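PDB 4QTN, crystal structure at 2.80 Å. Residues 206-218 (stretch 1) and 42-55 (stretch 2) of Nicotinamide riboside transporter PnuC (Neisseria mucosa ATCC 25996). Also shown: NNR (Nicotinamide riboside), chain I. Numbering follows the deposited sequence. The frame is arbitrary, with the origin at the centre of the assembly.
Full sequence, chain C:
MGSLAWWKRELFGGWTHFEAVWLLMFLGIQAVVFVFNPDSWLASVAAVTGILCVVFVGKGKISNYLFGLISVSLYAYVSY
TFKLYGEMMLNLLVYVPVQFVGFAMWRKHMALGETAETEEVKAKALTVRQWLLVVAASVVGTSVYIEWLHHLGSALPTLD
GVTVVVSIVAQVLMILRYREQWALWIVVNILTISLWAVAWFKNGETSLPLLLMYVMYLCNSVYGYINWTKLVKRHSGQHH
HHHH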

# COMPACT_ATOMS: atom_id res chain seq x y z
N THR C 206 -8.80 11.00 17.19
CA THR C 206 -7.55 10.22 17.14
C THR C 206 -6.31 11.14 17.22
O THR C 206 -6.45 12.38 17.24
CB THR C 206 -7.45 9.34 15.88
OG1 THR C 206 -6.13 8.83 15.76
CG2 THR C 206 -7.77 10.13 14.64
N SER C 207 -5.13 10.55 17.32
CA SER C 207 -3.91 11.34 17.35
C SER C 207 -3.09 11.16 16.10
O SER C 207 -2.70 10.06 15.74
CB SER C 207 -3.08 11.06 18.62
OG SER C 207 -2.19 9.98 18.44
N LEU C 208 -2.81 12.27 15.42
CA LEU C 208 -2.09 12.23 14.16
C LEU C 208 -0.65 11.71 14.26
O LEU C 208 -0.23 10.96 13.40
CB LEU C 208 -2.13 13.56 13.44
CG LEU C 208 -2.33 13.39 11.94
CD1 LEU C 208 -3.80 13.14 11.62
CD2 LEU C 208 -1.80 14.59 11.18
N PRO C 209 0.10 12.11 15.32
CA PRO C 209 1.48 11.62 15.35
C PRO C 209 1.57 10.08 15.33
O PRO C 209 2.49 9.53 14.73
CB PRO C 209 2.02 12.17 16.67
CG PRO C 209 1.16 13.34 16.99
CD PRO C 209 -0.20 12.99 16.47
N LEU C 210 0.61 9.41 15.96
CA LEU C 210 0.69 7.95 16.08
C LEU C 210 0.00 7.20 14.93
O LEU C 210 0.48 6.14 14.51
CB LEU C 210 0.19 7.47 17.44
CG LEU C 210 0.98 7.96 18.66
CD1 LEU C 210 0.57 7.21 19.92
CD2 LEU C 210 2.48 7.85 18.44
N LEU C 211 -1.10 7.74 14.41
CA LEU C 211 -1.68 7.23 13.18
C LEU C 211 -0.68 7.37 12.05
O LEU C 211 -0.50 6.45 11.26
CB LEU C 211 -2.98 7.96 12.83
CG LEU C 211 -3.61 7.66 11.46
CD1 LEU C 211 -3.68 6.16 11.16
CD2 LEU C 211 -4.98 8.29 11.36
N LEU C 212 0.00 8.52 11.99
CA LEU C 212 1.06 8.70 11.00
C LEU C 212 2.21 7.76 11.26
O LEU C 212 2.77 7.19 10.32
CB LEU C 212 1.54 10.15 10.94
CG LEU C 212 1.19 10.91 9.66
CD1 LEU C 212 2.08 12.12 9.51
CD2 LEU C 212 1.30 10.05 8.41
N MSE C 213 2.55 7.58 12.53
CA MSE C 213 3.60 6.65 12.90
C MSE C 213 3.35 5.27 12.32
O MSE C 213 4.26 4.68 11.74
CB MSE C 213 3.73 6.57 14.40
CG MSE C 213 4.80 5.55 14.71
SE MSE C 213 4.88 5.29 16.63
CE MSE C 213 3.22 4.25 16.81
N TYR C 214 2.13 4.75 12.47
CA TYR C 214 1.82 3.42 11.95
C TYR C 214 1.84 3.29 10.44
O TYR C 214 2.03 2.19 9.93
CB TYR C 214 0.52 2.86 12.53
CG TYR C 214 0.77 2.14 13.79
CD1 TYR C 214 1.13 0.81 13.78
CD2 TYR C 214 0.77 2.81 15.00
CE1 TYR C 214 1.45 0.15 14.95
CE2 TYR C 214 1.07 2.17 16.18
CZ TYR C 214 1.42 0.83 16.15
OH TYR C 214 1.73 0.18 17.32
N VAL C 215 1.68 4.40 9.72
CA VAL C 215 1.90 4.37 8.28
C VAL C 215 3.39 4.22 7.99
O VAL C 215 3.78 3.39 7.18
CB VAL C 215 1.30 5.58 7.55
CG1 VAL C 215 1.64 5.55 6.06
CG2 VAL C 215 -0.19 5.60 7.74
N MSE C 216 4.23 4.96 8.72
CA MSE C 216 5.69 4.86 8.54
C MSE C 216 6.17 3.49 8.97
O MSE C 216 7.09 2.94 8.38
CB MSE C 216 6.40 5.96 9.30
CG MSE C 216 5.76 7.30 8.97
SE MSE C 216 6.57 8.73 10.08
CE MSE C 216 5.81 10.28 9.13
N TYR C 217 5.53 2.94 10.00
CA TYR C 217 5.78 1.56 10.41
C TYR C 217 5.57 0.56 9.28
O TYR C 217 6.36 -0.35 9.11
CB TYR C 217 4.88 1.17 11.59
CG TYR C 217 5.46 1.50 12.92
CD1 TYR C 217 6.51 2.42 13.04
CD2 TYR C 217 4.95 0.92 14.10
CE1 TYR C 217 7.05 2.74 14.28
CE2 TYR C 217 5.48 1.24 15.35
CZ TYR C 217 6.53 2.15 15.43
OH TYR C 217 7.07 2.47 16.66
N LEU C 218 4.47 0.73 8.53
CA LEU C 218 4.10 -0.19 7.46
C LEU C 218 5.16 -0.21 6.37
O LEU C 218 5.60 -1.28 5.92
CB LEU C 218 2.74 0.19 6.87
CG LEU C 218 1.83 -0.77 6.06
CD1 LEU C 218 1.21 -0.02 4.89
CD2 LEU C 218 2.49 -2.08 5.59
O2R NNR I . 10.55 -3.69 19.46
C2R NNR I . 9.29 -3.15 18.80
C3R NNR I . 8.41 -2.44 19.84
O3R NNR I . 8.63 -3.00 21.06
C4R NNR I . 6.98 -2.73 19.41
C5R NNR I . 6.38 -1.58 18.51
O5R NNR I . 5.17 -2.09 17.85
O4R NNR I . 7.04 -3.85 18.75
C1R NNR I . 8.56 -4.10 18.29
N1 NNR I . 8.64 -4.12 16.82
C2 NNR I . 7.58 -3.63 16.03
C6 NNR I . 9.76 -4.63 16.20
C5 NNR I . 9.84 -4.65 14.79
C4 NNR I . 8.79 -4.18 14.02
C3 NNR I . 7.68 -3.66 14.62
C7 NNR I . 6.57 -3.12 13.74
O7 NNR I . 5.45 -3.05 14.14
N7 NNR I . 6.88 -2.66 12.41
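Stretch 2 42-55: LASVAAVTGILCVV

Stretch 2 is helical and packs alongside the helix that occupies residues 208-218 of stretch 1. The two run in nearly the same direction, their axes 18° apart and 8.3 Å from each other at closest approach. The register is set by two short backbone approaches: the CA of Pro209 lies 5.3 Å from the CA of Ser44, and the CA of Met213 lies 5.6 Å from the CA of Ala47. Stretch 2 is kinked where the N atoms of Gly50 and Cys53 make no bond to the turn before. Thr49, whose CA-to-CB bond points away from stretch 1, has phi/psi of -80/104, and its OG1 donates to Val45 O at 2.8 Å.

Most of the contact is apolar, and small residues suit the first turns, where the backbones are close. Ala43 and Ala47 point their CB atoms toward stretch 1, where a methyl group fills the narrow gap. Ala43 CB is 4.1 Å from Pro209 CB and 3.8 Å from Leu210 CG, while Ala47 CB is 3.6 Å from Pro209 O and 4.0 Å from Met213 CB. Leu210 leaves its backbone sideways, but its end comes nearer, placing CD2 3.9 Å from Ala46 CB and 4.1 Å from Ala47 CB. Proline suits the first turn of the 208-218 helix, where its lack of an NH costs no helical hydrogen bond; Pro209 CG sits 3.4 Å from Ser44 OG. Beside Ala47 the selenomethionine Met213 lies close, its SE 3.7 Å from Ala47 CA; farther along, Met216, also selenomethionine, sets its SE 3.3 Å from Ile51 CD1.

The one hydrogen bond between the stretches runs from Tyr217 OH to Gly50 O, at 2.7 Å. Gly50 O also accepts from Val54 N at 3.2 Å, so the tyrosine adds a second donor to this carbonyl beside the kink. Glycine fits here for two reasons. Its phi/psi of 142/-47 would jam a CB against the carbonyl O of the preceding residue, and an ideal CB would lie only 3.0 Å from Tyr217 OH and 2.7 Å from Ala46 O.

The Tyr217 ring is also used for packing. Val54 CG1 lies over one face, 3.9 Å from the ring centroid and 20° off the normal, in a CH-pi contact, while Val54 CG2 approaches Tyr217 CE1 to 3.3 Å. The branched valine thus engages the ring with both methyls. Its CG1 also lies 3.5 Å from C3 of the bound nicotinamide riboside, the transporter's namesake ligand, linking this helix contact to the binding site.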

# COMPACT_ATOMS: atom_id res chain seq x y z
N LEU C 42 3.44 14.44 23.74
CA LEU C 42 3.66 13.06 24.19
C LEU C 42 3.69 12.12 23.02
O LEU C 42 4.71 11.47 22.77
CB LEU C 42 2.57 12.62 25.17
CG LEU C 42 2.90 12.51 26.67
CD1 LEU C 42 2.09 11.38 27.27
CD2 LEU C 42 4.38 12.29 26.93
N ALA C 43 2.57 12.04 22.30
CA ALA C 43 2.44 11.17 21.14
C ALA C 43 3.50 11.46 20.08
O ALA C 43 3.93 10.56 19.35
CB ALA C 43 1.04 11.28 20.55
N SER C 44 3.96 12.71 20.01
CA SER C 44 5.01 13.04 19.07
C SER C 44 6.39 12.55 19.49
O SER C 44 7.14 12.08 18.65
CB SER C 44 5.01 14.51 18.72
OG SER C 44 4.19 14.72 17.59
N VAL C 45 6.69 12.59 20.79
CA VAL C 45 7.85 11.86 21.33
C VAL C 45 7.65 10.36 21.09
O VAL C 45 8.58 9.66 20.70
CB VAL C 45 8.07 12.12 22.84
CG1 VAL C 45 9.07 11.15 23.41
CG2 VAL C 45 8.57 13.53 23.07
N ALA C 46 6.43 9.88 21.31
CA ALA C 46 6.12 8.47 21.16
C ALA C 46 6.33 7.99 19.73
O ALA C 46 6.63 6.83 19.50
CB ALA C 46 4.70 8.16 21.64
N ALA C 47 6.19 8.89 18.76
CA ALA C 47 6.46 8.54 17.37
C ALA C 47 7.94 8.55 17.07
O ALA C 47 8.51 7.53 16.71
CB ALA C 47 5.71 9.44 16.43
N VAL C 48 8.59 9.70 17.28
CA VAL C 48 10.04 9.82 17.06
C VAL C 48 10.87 8.68 17.68
O VAL C 48 11.67 8.04 16.98
CB VAL C 48 10.58 11.19 17.51
CG1 VAL C 48 12.10 11.20 17.53
CG2 VAL C 48 10.06 12.27 16.58
N THR C 49 10.71 8.45 18.98
CA THR C 49 11.17 7.20 19.60
C THR C 49 10.13 6.18 19.27
O THR C 49 9.05 6.22 19.81
CB THR C 49 11.31 7.30 21.15
OG1 THR C 49 10.02 7.50 21.75
CG2 THR C 49 12.23 8.45 21.55
N GLY C 50 10.41 5.31 18.33
CA GLY C 50 9.41 4.38 17.87
C GLY C 50 9.56 4.20 16.41
O GLY C 50 9.59 3.08 15.93
N ILE C 51 9.68 5.31 15.70
CA ILE C 51 10.17 5.26 14.33
C ILE C 51 11.62 4.82 14.36
O ILE C 51 12.00 3.91 13.63
CB ILE C 51 10.00 6.61 13.61
CG1 ILE C 51 8.57 6.74 13.08
CG2 ILE C 51 10.96 6.71 12.44
CD1 ILE C 51 8.12 8.17 12.90
N LEU C 52 12.41 5.42 15.25
CA LEU C 52 13.75 4.94 15.49
C LEU C 52 13.80 3.48 15.98
O LEU C 52 14.64 2.71 15.52
CB LEU C 52 14.53 5.88 16.43
CG LEU C 52 15.15 7.05 15.67
CD1 LEU C 52 14.39 8.33 15.95
CD2 LEU C 52 16.63 7.23 15.99
N CYS C 53 12.88 3.09 16.87
CA CYS C 53 12.87 1.71 17.35
C CYS C 53 12.81 0.74 16.18
O CYS C 53 13.73 -0.04 15.97
CB CYS C 53 11.74 1.43 18.32
SG CYS C 53 11.72 -0.29 18.93
N VAL C 54 11.74 0.82 15.40
CA VAL C 54 11.52 -0.15 14.32
C VAL C 54 12.52 -0.04 13.15
O VAL C 54 12.87 -1.05 12.54
CB VAL C 54 10.09 -0.11 13.79
CG1 VAL C 54 9.11 -0.43 14.92
CG2 VAL C 54 9.81 1.25 13.16
N VAL C 55 12.98 1.15 12.84
CA VAL C 55 13.99 1.28 11.79
C VAL C 55 15.27 0.55 12.22
O VAL C 55 15.89 -0.16 11.43
CB VAL C 55 14.24 2.77 11.40
CG1 VAL C 55 15.62 2.98 10.79
CG2 VAL C 55 13.15 3.24 10.45